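Local coordinates for putative major capsid protein (Cafeteriavirus-dependent mavirus, PDB 6G44) that probably builds the icosahedral shell of the virophage particle as a double jelly-roll major capsid protein that assembles in threes, at residues T41-P47 with I266-N272; P73-V77 with V201-L206; A336-E342 with H467-F473; D351-I356 with G421-I426. One frame throughout, in Å; residues are numbered along the deposited sequence. Where two conformers were deposited one is given.

Contact 1 of 4, residues T41-P47 with I266-N272; sequences TFQTIQP and INMLVQN. With SO4 (sulfate ion), chain E.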
# COMPACT_ATOMS: atom_id res chain seq x y z
N THR C 41 -13.76 21.27 22.98
CA THR C 41 -15.13 21.61 22.53
C THR C 41 -15.60 20.85 21.25
O THR C 41 -16.26 21.41 20.35
CB THR C 41 -15.37 23.13 22.42
OG1 THR C 41 -14.64 23.72 21.35
CG2 THR C 41 -15.02 23.83 23.71
N PHE C 42 -15.29 19.56 21.23
CA PHE C 42 -15.74 18.67 20.16
C PHE C 42 -17.22 18.36 20.50
O PHE C 42 -17.52 17.90 21.61
CB PHE C 42 -14.88 17.41 20.21
CG PHE C 42 -14.79 16.60 18.92
CD1 PHE C 42 -15.91 16.32 18.12
CD2 PHE C 42 -13.58 16.05 18.54
CE1 PHE C 42 -15.80 15.55 16.98
CE2 PHE C 42 -13.47 15.25 17.40
CZ PHE C 42 -14.60 15.00 16.61
N GLN C 43 -18.12 18.65 19.58
CA GLN C 43 -19.55 18.54 19.87
C GLN C 43 -20.07 17.13 19.64
O GLN C 43 -19.79 16.51 18.61
CB GLN C 43 -20.34 19.51 19.01
CG GLN C 43 -19.91 20.98 19.10
CD GLN C 43 -20.06 21.52 20.50
OE1 GLN C 43 -21.18 21.59 21.02
NE2 GLN C 43 -18.94 21.88 21.15
N THR C 44 -20.85 16.64 20.60
CA THR C 44 -21.67 15.46 20.43
C THR C 44 -23.12 15.94 20.49
O THR C 44 -23.58 16.38 21.57
CB THR C 44 -21.39 14.41 21.51
OG1 THR C 44 -20.05 13.90 21.33
CG2 THR C 44 -22.35 13.22 21.40
N ILE C 45 -23.81 15.87 19.36
CA ILE C 45 -25.12 16.53 19.20
C ILE C 45 -26.20 15.47 19.13
O ILE C 45 -26.18 14.61 18.26
CB ILE C 45 -25.15 17.39 17.94
CG1 ILE C 45 -24.00 18.42 18.01
CG2 ILE C 45 -26.49 18.11 17.76
CD1 ILE C 45 -23.79 19.18 16.75
N GLN C 46 -27.17 15.60 20.04
CA GLN C 46 -28.31 14.70 20.10
C GLN C 46 -29.36 15.17 19.10
O GLN C 46 -29.44 16.35 18.81
CB GLN C 46 -28.91 14.70 21.52
CG GLN C 46 -27.91 14.51 22.66
CD GLN C 46 -27.41 13.08 22.77
OE1 GLN C 46 -28.20 12.14 22.64
NE2 GLN C 46 -26.09 12.90 23.02
N PRO C 47 -30.19 14.25 18.59
CA PRO C 47 -31.29 14.68 17.72
C PRO C 47 -32.38 15.40 18.54
O PRO C 47 -32.38 15.32 19.77
CB PRO C 47 -31.81 13.37 17.14
CG PRO C 47 -31.37 12.33 18.04
CD PRO C 47 -30.15 12.80 18.76
N ILE C 266 -28.37 7.65 17.77
CA ILE C 266 -27.56 8.36 16.80
C ILE C 266 -27.22 9.75 17.32
O ILE C 266 -28.08 10.43 17.90
CB ILE C 266 -28.25 8.41 15.42
CG1 ILE C 266 -27.32 9.00 14.33
CG2 ILE C 266 -29.58 9.14 15.48
CD1 ILE C 266 -27.89 8.93 12.94
N ASN C 267 -25.95 10.13 17.17
CA ASN C 267 -25.48 11.48 17.48
C ASN C 267 -24.67 12.00 16.30
O ASN C 267 -24.09 11.20 15.56
CB ASN C 267 -24.61 11.46 18.73
CG ASN C 267 -25.38 11.08 19.99
OD1 ASN C 267 -26.60 11.20 20.04
ND2 ASN C 267 -24.67 10.68 21.02
N MET C 268 -24.63 13.31 16.13
CA MET C 268 -23.76 13.98 15.15
C MET C 268 -22.58 14.53 15.88
O MET C 268 -22.75 15.27 16.85
CB MET C 268 -24.49 15.06 14.38
CG MET C 268 -23.60 15.75 13.36
SD MET C 268 -24.51 16.68 12.12
CE MET C 268 -25.23 17.96 13.14
N LEU C 269 -21.37 14.16 15.45
CA LEU C 269 -20.13 14.54 16.11
C LEU C 269 -19.35 15.45 15.19
O LEU C 269 -19.11 15.09 14.02
CB LEU C 269 -19.29 13.32 16.43
CG LEU C 269 -19.65 12.50 17.67
CD1 LEU C 269 -21.10 12.04 17.73
CD2 LEU C 269 -18.75 11.30 17.83
N VAL C 270 -18.99 16.64 15.67
CA VAL C 270 -18.22 17.56 14.86
C VAL C 270 -17.41 18.51 15.73
O VAL C 270 -17.86 18.93 16.79
CB VAL C 270 -19.14 18.36 13.88
CG1 VAL C 270 -20.08 19.32 14.65
CG2 VAL C 270 -18.38 19.05 12.78
N GLN C 271 -16.20 18.85 15.27
CA GLN C 271 -15.41 19.85 15.94
C GLN C 271 -16.03 21.24 15.83
O GLN C 271 -16.69 21.58 14.87
CB GLN C 271 -13.99 19.84 15.34
CG GLN C 271 -13.17 18.61 15.72
CD GLN C 271 -12.06 18.34 14.74
OE1 GLN C 271 -12.32 18.10 13.57
NE2 GLN C 271 -10.79 18.38 15.21
N ASN C 272 -15.79 22.05 16.86
CA ASN C 272 -16.25 23.42 16.89
C ASN C 272 -15.24 24.24 17.69
O ASN C 272 -14.83 23.81 18.75
CB ASN C 272 -17.64 23.53 17.52
CG ASN C 272 -18.14 24.97 17.55
OD1 ASN C 272 -18.06 25.64 18.59
ND2 ASN C 272 -18.60 25.47 16.44
S SO4 E . -13.72 19.52 26.33
O1 SO4 E . -13.80 18.11 25.95
O2 SO4 E . -14.65 20.31 25.49
O3 SO4 E . -12.30 19.99 26.21
O4 SO4 E . -14.09 19.65 27.78
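One face of the F42 ring is covered by the aliphatic part of Q271: CG sits almost over the ring centre, a CH-pi contact of 3.8 Å from Q271 CG to the F42 centroid. The ring edge meets the backbone carbon of L269, close to the ring plane. With CG anti to its backbone N (chi1 -157°), the F42 ring swings beside its own carbonyl carbon, which brings CE1 to the L269-V270 backbone and one face to Q271 CG. The amide of Q271, turned 23° from the ring, passes on to P38, where NE2 bonds the carbonyl O. On the face carrying Q43, I45, M268 and V270, Q43 folds its amide back, and its NE2 reaches T41 O at 2.8 Å from above the carbonyl plane while its CG packs on N272 CB. I45 CD1 lies 4.1 Å from M268 CE, the two side chains running side by side. The backbones of the two segments form a short antiparallel pairing: Q43 with V270 and I45 with M268 are hydrogen-bonded pairs, and Q43 N donates a hydrogen bond to V270 O at 2.8 Å. T44 and L269 form the non-hydrogen-bonded pair between, with OG1 of T44 3.9 Å from L269 CG. A sulfate, probably from the crystallisation liquor, accepts from T41 N and also from backbone nitrogens of F370 and E372 of the second subunit, whose Q377 packs on F42 and T44. Strand 43-45 is thus added beside strand 258-273 of a jelly-roll sheet, with 74-84 next along through R74 and R76, while I45, P47 and N272 touch strand 58-66.

Contact 2 of 4, residues P73-V77 with V201-L206; sequences PRLRV and VVDEAL
R74 grips D203 side-on with two nitrogens. Its NE lies 2.8 Å from D203 OD1 in a salt bridge, and its NH1 donates to the D203 backbone O at 2.9 Å. Both acceptors lie close to the guanidinium plane, yet neither is met in its own plane: NE approaches OD1 from above the carboxylate, and NH1 stands 37° out of the carbonyl plane. A bend at chi3 (75°) lays the guanidinium over the strand, with A205 N 3.6 Å above the centre of one face. Further along, R76 reaches out extended, and V201 CG1 lies over one face of its guanidinium, 3.6 Å from R76 CZ. Beneath these side chains runs an antiparallel pairing of two jelly-roll strands, 74-84 and 195-205, where L75 with E204 and V77 with V202 are the hydrogen-bonded pairs. L75 N to E204 O is 2.8 Å and nearly straight (169°). At the strand end L206 N bonds P73 O, and a water donates to both P73 O and L206 O. On the face of L75 and V77, V77 CG2 meets V202 CB at 4.0 Å; L75 CD1 lies 4.0 Å from L206 CD1, just past the strand end. In the second shell, R74 NH2 bonds L141 O, which helps to hold the guanidinium in place. The E204 carboxylate has its own partners in S143 and N104. Helix 102-105 covers L75 and V202 through V103. Across the R74 side, E380 of the second subunit makes a long, weak ion pair with R74 and stands close to the like-charged D203, so the arginine probably tempers that repulsion.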
# COMPACT_ATOMS: atom_id res chain seq x y z
N PRO C 73 -18.52 16.56 9.26
CA PRO C 73 -19.21 16.01 10.39
C PRO C 73 -19.51 14.51 10.23
O PRO C 73 -19.66 14.00 9.10
CB PRO C 73 -20.52 16.81 10.44
CG PRO C 73 -20.72 17.32 9.06
CD PRO C 73 -19.31 17.57 8.55
N ARG C 74 -19.58 13.81 11.34
CA ARG C 74 -19.77 12.38 11.36
C ARG C 74 -21.03 12.02 12.12
O ARG C 74 -21.52 12.80 12.95
CB ARG C 74 -18.57 11.66 12.02
CG ARG C 74 -17.22 12.03 11.40
CD ARG C 74 -16.06 11.30 12.04
NE ARG C 74 -15.95 9.90 11.64
CZ ARG C 74 -15.33 9.47 10.54
NH1 ARG C 74 -15.29 8.17 10.32
NH2 ARG C 74 -14.79 10.31 9.69
N LEU C 75 -21.54 10.84 11.85
CA LEU C 75 -22.63 10.27 12.61
C LEU C 75 -22.16 9.05 13.37
O LEU C 75 -21.53 8.14 12.79
CB LEU C 75 -23.77 9.89 11.66
CG LEU C 75 -24.39 11.03 10.88
CD1 LEU C 75 -25.33 10.55 9.77
CD2 LEU C 75 -25.16 11.98 11.80
N ARG C 76 -22.46 9.00 14.67
CA ARG C 76 -22.15 7.86 15.52
C ARG C 76 -23.47 7.14 15.78
O ARG C 76 -24.37 7.74 16.39
CB ARG C 76 -21.48 8.28 16.84
CG ARG C 76 -21.19 7.11 17.79
CD ARG C 76 -20.96 7.63 19.21
NE ARG C 76 -20.52 6.60 20.15
CZ ARG C 76 -21.31 5.80 20.88
NH1 ARG C 76 -22.64 5.84 20.78
NH2 ARG C 76 -20.73 4.93 21.71
N VAL C 77 -23.57 5.91 15.32
CA VAL C 77 -24.77 5.09 15.55
C VAL C 77 -24.42 3.95 16.46
O VAL C 77 -23.31 3.40 16.39
CB VAL C 77 -25.43 4.57 14.28
CG1 VAL C 77 -25.94 5.71 13.41
CG2 VAL C 77 -24.51 3.62 13.52
N VAL C 201 -21.27 -0.21 17.40
CA VAL C 201 -21.09 1.24 17.40
C VAL C 201 -20.29 1.58 16.15
O VAL C 201 -19.21 0.99 15.95
CB VAL C 201 -20.34 1.77 18.62
CG1 VAL C 201 -20.28 3.28 18.58
CG2 VAL C 201 -21.01 1.34 19.91
N VAL C 202 -20.79 2.48 15.33
CA VAL C 202 -20.09 2.91 14.09
C VAL C 202 -20.08 4.43 14.03
O VAL C 202 -21.16 5.05 14.18
CB VAL C 202 -20.77 2.37 12.82
CG1 VAL C 202 -20.15 2.93 11.55
CG2 VAL C 202 -20.74 0.85 12.84
N ASP C 203 -18.92 5.03 13.75
CA ASP C 203 -18.73 6.49 13.63
C ASP C 203 -18.25 6.72 12.18
O ASP C 203 -17.08 6.43 11.88
CB ASP C 203 -17.70 6.96 14.67
CG ASP C 203 -17.43 8.46 14.67
OD1 ASP C 203 -17.66 9.12 13.65
OD2 ASP C 203 -16.95 8.99 15.73
N GLU C 204 -19.12 7.24 11.33
CA GLU C 204 -18.89 7.35 9.88
C GLU C 204 -19.17 8.79 9.40
O GLU C 204 -20.14 9.42 9.84
CB GLU C 204 -19.81 6.34 9.17
CG GLU C 204 -19.71 6.30 7.65
CD GLU C 204 -20.39 5.08 7.04
OE1 GLU C 204 -20.27 3.98 7.62
OE2 GLU C 204 -21.05 5.25 5.98
N ALA C 205 -18.32 9.34 8.53
CA ALA C 205 -18.54 10.66 7.97
C ALA C 205 -19.83 10.67 7.15
O ALA C 205 -20.09 9.73 6.38
CB ALA C 205 -17.37 11.06 7.09
N LEU C 206 -20.64 11.72 7.31
CA LEU C 206 -21.83 11.87 6.47
C LEU C 206 -21.45 12.33 5.07
O LEU C 206 -20.77 13.34 4.94
CB LEU C 206 -22.76 12.92 7.09
CG LEU C 206 -24.05 13.23 6.33
CD1 LEU C 206 -24.91 12.01 6.09
CD2 LEU C 206 -24.84 14.29 7.11
O HOH W 1 -18.76 14.59 6.50

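Contact 3 of 4, residues A336-E342 with H467-F473; sequences AVMVSQE and HYKLEVF. With SO4 (sulfate ion), chain B.
V337 CG1 and L470 CD1 press together at 3.6 Å on the tight face of this antiparallel strand pair, 334-341 with 464-482, part of a jelly-roll sheet; A336-F473, M338-E471 and S340-K469 are its hydrogen-bonded pairs. V339 fills the next place on that face, CG2 against the same L470 methyl and CG1 3.9 Å from Y468 CB. From strand 448-457, F456 packs on V339 and Y468, A454 on L470 and V452 on V472. The Y468 ring crosses Q341 obliquely, CE2 3.6 Å from Q341 CB; both polar ends turn to E460, which bonds Y468 OH and Q341 NE2. The other face is mixed. At one end M338 CE meets F473 CE1 under L129 of helix 123-130; further along, also buried, S340 OG bonds K128 NZ and a water that also lies between K469 and E471. The 342/467 end is more open and polar, though E342 CG still packs on K469 CB at 3.7 Å; E342 OE1 makes only a long salt bridge of 4.0 Å to K469 NZ. Exposed H467 holds a sulfate, probably from the crystallisation liquor: its backbone N donates to sulfate O1 at 2.9 Å.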
# COMPACT_ATOMS: atom_id res chain seq x y z
N ALA C 336 -21.42 8.05 -14.90
CA ALA C 336 -21.24 6.68 -14.39
C ALA C 336 -22.39 5.83 -14.89
O ALA C 336 -23.57 6.23 -14.77
CB ALA C 336 -21.16 6.65 -12.87
N VAL C 337 -22.07 4.66 -15.41
CA VAL C 337 -23.06 3.71 -15.93
C VAL C 337 -23.00 2.45 -15.10
O VAL C 337 -21.91 1.88 -14.88
CB VAL C 337 -22.76 3.37 -17.40
CG1 VAL C 337 -23.82 2.41 -17.96
CG2 VAL C 337 -22.68 4.62 -18.23
N MET C 338 -24.16 1.97 -14.65
CA MET C 338 -24.22 0.71 -13.93
C MET C 338 -25.56 0.06 -14.21
O MET C 338 -26.54 0.77 -14.45
CB MET C 338 -23.95 0.90 -12.43
CG MET C 338 -25.03 1.37 -11.52
SD MET C 338 -24.48 1.29 -9.77
CE MET C 338 -23.58 2.80 -9.66
N VAL C 339 -25.60 -1.26 -14.18
CA VAL C 339 -26.82 -2.03 -14.36
C VAL C 339 -27.04 -2.84 -13.09
O VAL C 339 -26.26 -3.74 -12.81
CB VAL C 339 -26.71 -2.93 -15.60
CG1 VAL C 339 -27.98 -3.78 -15.75
CG2 VAL C 339 -26.46 -2.11 -16.86
N SER C 340 -28.08 -2.52 -12.32
CA SER C 340 -28.29 -3.07 -10.98
C SER C 340 -29.40 -4.11 -10.98
O SER C 340 -30.43 -3.92 -11.65
CB SER C 340 -28.64 -1.96 -9.97
OG SER C 340 -27.52 -1.14 -9.66
N GLN C 341 -29.22 -5.18 -10.21
CA GLN C 341 -30.31 -6.13 -9.94
C GLN C 341 -31.32 -5.37 -9.11
O GLN C 341 -30.99 -4.83 -8.05
CB GLN C 341 -29.75 -7.33 -9.19
CG GLN C 341 -30.77 -8.41 -8.85
CD GLN C 341 -30.13 -9.47 -8.00
OE1 GLN C 341 -29.85 -9.24 -6.82
NE2 GLN C 341 -29.83 -10.62 -8.61
N GLU C 342 -32.57 -5.27 -9.58
CA GLU C 342 -33.55 -4.43 -8.88
C GLU C 342 -33.96 -4.97 -7.51
O GLU C 342 -34.12 -4.20 -6.58
CB GLU C 342 -34.78 -4.16 -9.77
CG GLU C 342 -34.49 -3.06 -10.78
CD GLU C 342 -35.69 -2.66 -11.63
OE1 GLU C 342 -36.37 -1.67 -11.30
OE2 GLU C 342 -35.94 -3.32 -12.65
N HIS C 467 -35.41 -8.72 -12.85
CA HIS C 467 -35.40 -7.37 -13.36
C HIS C 467 -34.07 -6.68 -13.09
O HIS C 467 -33.58 -6.74 -11.96
CB HIS C 467 -36.52 -6.53 -12.74
CG HIS C 467 -37.87 -6.77 -13.35
ND1 HIS C 467 -38.76 -7.69 -12.84
CD2 HIS C 467 -38.48 -6.21 -14.42
CE1 HIS C 467 -39.86 -7.68 -13.57
NE2 HIS C 467 -39.72 -6.79 -14.53
N TYR C 468 -33.54 -6.02 -14.13
CA TYR C 468 -32.30 -5.22 -14.06
C TYR C 468 -32.57 -3.81 -14.55
O TYR C 468 -33.37 -3.60 -15.47
CB TYR C 468 -31.14 -5.85 -14.89
CG TYR C 468 -30.54 -7.02 -14.13
CD1 TYR C 468 -31.19 -8.24 -14.11
CD2 TYR C 468 -29.39 -6.88 -13.36
CE1 TYR C 468 -30.71 -9.30 -13.36
CE2 TYR C 468 -28.89 -7.93 -12.61
CZ TYR C 468 -29.56 -9.13 -12.61
OH TYR C 468 -29.06 -10.13 -11.85
N LYS C 469 -31.91 -2.85 -13.91
CA LYS C 469 -32.09 -1.44 -14.20
C LYS C 469 -30.76 -0.81 -14.63
O LYS C 469 -29.80 -0.79 -13.87
CB LYS C 469 -32.64 -0.71 -12.99
CG LYS C 469 -32.89 0.76 -13.20
CD LYS C 469 -33.32 1.46 -11.92
CE LYS C 469 -34.76 1.18 -11.57
NZ LYS C 469 -35.23 2.05 -10.46
N LEU C 470 -30.74 -0.28 -15.85
CA LEU C 470 -29.63 0.55 -16.35
C LEU C 470 -29.80 1.94 -15.77
O LEU C 470 -30.87 2.54 -15.90
CB LEU C 470 -29.63 0.59 -17.88
CG LEU C 470 -28.76 1.65 -18.56
CD1 LEU C 470 -27.27 1.52 -18.18
CD2 LEU C 470 -28.89 1.63 -20.07
N GLU C 471 -28.77 2.47 -15.10
CA GLU C 471 -28.78 3.81 -14.55
C GLU C 471 -27.57 4.56 -15.08
O GLU C 471 -26.46 3.99 -15.15
CB GLU C 471 -28.71 3.78 -13.04
CG GLU C 471 -29.95 3.21 -12.35
CD GLU C 471 -29.82 3.23 -10.83
OE1 GLU C 471 -28.93 2.52 -10.33
OE2 GLU C 471 -30.60 3.96 -10.14
N VAL C 472 -27.79 5.81 -15.47
CA VAL C 472 -26.73 6.72 -15.91
C VAL C 472 -26.75 7.90 -14.96
O VAL C 472 -27.77 8.59 -14.84
CB VAL C 472 -26.91 7.18 -17.37
CG1 VAL C 472 -25.78 8.11 -17.79
CG2 VAL C 472 -27.01 5.95 -18.26
N PHE C 473 -25.64 8.09 -14.26
CA PHE C 473 -25.50 9.20 -13.33
C PHE C 473 -24.59 10.25 -13.91
O PHE C 473 -23.68 9.93 -14.66
CB PHE C 473 -24.88 8.74 -12.02
CG PHE C 473 -25.70 7.74 -11.28
CD1 PHE C 473 -25.53 6.39 -11.52
CD2 PHE C 473 -26.65 8.15 -10.35
CE1 PHE C 473 -26.28 5.44 -10.83
CE2 PHE C 473 -27.43 7.19 -9.68
CZ PHE C 473 -27.22 5.85 -9.92
S SO4 B . -37.71 -9.09 -9.89
O1 SO4 B . -36.64 -9.87 -10.50
O2 SO4 B . -38.91 -9.07 -10.76
O3 SO4 B . -37.28 -7.68 -9.67
O4 SO4 B . -38.03 -9.70 -8.58
O HOH W 2 -28.04 0.69 -11.63

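Contact 4 of 4, residues D351-I356 with G421-I426; sequences DQLAGI and GAGSVI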
# COMPACT_ATOMS: atom_id res chain seq x y z
N ASP C 351 -24.40 -6.68 -2.76
CA ASP C 351 -25.20 -6.12 -3.86
C ASP C 351 -24.76 -6.70 -5.20
O ASP C 351 -23.58 -6.97 -5.43
CB ASP C 351 -25.12 -4.58 -3.89
CG ASP C 351 -26.03 -3.91 -2.87
OD1 ASP C 351 -26.98 -4.53 -2.38
OD2 ASP C 351 -25.83 -2.69 -2.67
N GLN C 352 -25.72 -6.90 -6.10
CA GLN C 352 -25.46 -7.47 -7.41
C GLN C 352 -25.66 -6.45 -8.52
O GLN C 352 -26.73 -5.82 -8.64
CB GLN C 352 -26.41 -8.63 -7.64
CG GLN C 352 -26.20 -9.35 -8.96
CD GLN C 352 -24.97 -10.22 -8.91
OE1 GLN C 352 -24.99 -11.29 -8.29
NE2 GLN C 352 -23.89 -9.76 -9.51
N LEU C 353 -24.64 -6.31 -9.35
CA LEU C 353 -24.69 -5.57 -10.58
C LEU C 353 -24.48 -6.57 -11.71
O LEU C 353 -24.02 -7.69 -11.48
CB LEU C 353 -23.60 -4.51 -10.65
CG LEU C 353 -23.49 -3.56 -9.45
CD1 LEU C 353 -22.27 -2.65 -9.59
CD2 LEU C 353 -24.74 -2.70 -9.28
N ALA C 354 -24.90 -6.19 -12.90
CA ALA C 354 -24.61 -6.97 -14.09
C ALA C 354 -23.16 -6.75 -14.55
O ALA C 354 -22.56 -5.71 -14.23
CB ALA C 354 -25.59 -6.63 -15.21
N GLY C 355 -22.65 -7.70 -15.33
CA GLY C 355 -21.33 -7.53 -15.98
C GLY C 355 -21.54 -6.85 -17.31
O GLY C 355 -22.15 -7.45 -18.21
N ILE C 356 -21.06 -5.62 -17.47
CA ILE C 356 -21.25 -4.89 -18.72
C ILE C 356 -20.14 -5.31 -19.69
O ILE C 356 -18.96 -5.16 -19.39
CB ILE C 356 -21.27 -3.37 -18.52
CG1 ILE C 356 -22.42 -2.99 -17.58
CG2 ILE C 356 -21.36 -2.64 -19.87
CD1 ILE C 356 -22.45 -1.54 -17.18
N GLY C 421 -18.43 -12.24 -10.23
CA GLY C 421 -18.02 -10.88 -9.90
C GLY C 421 -19.22 -10.01 -9.57
O GLY C 421 -20.32 -10.20 -10.12
N ALA C 422 -19.03 -9.04 -8.69
CA ALA C 422 -20.14 -8.17 -8.28
C ALA C 422 -20.71 -7.38 -9.45
O ALA C 422 -21.88 -7.00 -9.43
CB ALA C 422 -19.72 -7.23 -7.17
N GLY C 423 -19.87 -7.10 -10.45
CA GLY C 423 -20.31 -6.45 -11.68
C GLY C 423 -19.76 -5.04 -11.85
O GLY C 423 -18.90 -4.61 -11.09
N SER C 424 -20.24 -4.35 -12.89
CA SER C 424 -19.55 -3.18 -13.45
C SER C 424 -20.06 -1.83 -13.00
O SER C 424 -21.27 -1.62 -12.88
CB SER C 424 -19.62 -3.19 -14.97
OG SER C 424 -19.37 -4.46 -15.53
N VAL C 425 -19.14 -0.90 -12.85
CA VAL C 425 -19.47 0.53 -12.93
C VAL C 425 -18.50 1.15 -13.90
O VAL C 425 -17.29 1.00 -13.74
CB VAL C 425 -19.36 1.26 -11.57
CG1 VAL C 425 -19.71 2.73 -11.71
CG2 VAL C 425 -20.30 0.60 -10.56
N ILE C 426 -19.02 1.83 -14.92
CA ILE C 426 -18.16 2.45 -15.93
C ILE C 426 -18.21 3.97 -15.78
O ILE C 426 -19.25 4.58 -16.03
CB ILE C 426 -18.50 2.02 -17.37
CG1 ILE C 426 -18.38 0.51 -17.53
CG2 ILE C 426 -17.59 2.74 -18.37
CD1 ILE C 426 -19.03 -0.04 -18.78
O HOH W 3 -22.20 -9.61 -12.31
O HOH W 4 -23.28 -2.93 -14.14
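L353 lies over the 421-426 backbone, with CB 3.3 Å from A422 O and CD1 reaching on to V425 CG2 at 3.9 Å. Here two loops meet where they lead into jelly-roll strands 355-363 and 425-428. L353 N donates to A422 O at 2.8 Å, and S424 N returns a bond to A354 O at 3.0 Å. Between these bonds passes G423, at a positive phi (112°), where the carbonyls of L353 and A354 come close to its CA, A354 O to 3.5 Å. Two waters stitch the same backbones, one donating to L353 O and G421 O, the other lying between A354 O and S424 O. Q352 bends at chi2 (75°), bringing NE2 back to L353 O at 2.9 Å while OE1 takes a bond from N152. Further on, I356 packs its CG2 against I426 CD1 at 3.7 Å. Strand 334-341 flanks L353 and A354, and L129 of helix 123-130 touches V425. S424 OG sits beside its own backbone N and is shared between F394 O and the I356 amide, whose N-H points at OG almost straight (169°) over 2.8 Å.

In the fold
The four contacts fall into two pairs on opposite sides of the chain's centre, as expected of a double jelly-roll. Contacts 1 and 2 have centres 10 Å apart and share one sheet, where strand 258-273 lies beside 74-84; probable backbone hydrogen bonds, L269 N to R74 O and R76 N to N267 O, join them. Contacts 3 and 4, centres 9 Å apart, meet through strand 334-341, which neighbours both 464-482 and 425-428. Between the pairs the centres lie about 28 to 37 Å apart. Along the chain contact 2 falls within the span of contact 1, then contact 4 within that of contact 3. The first pair borders the second subunit; the second is internal to its own.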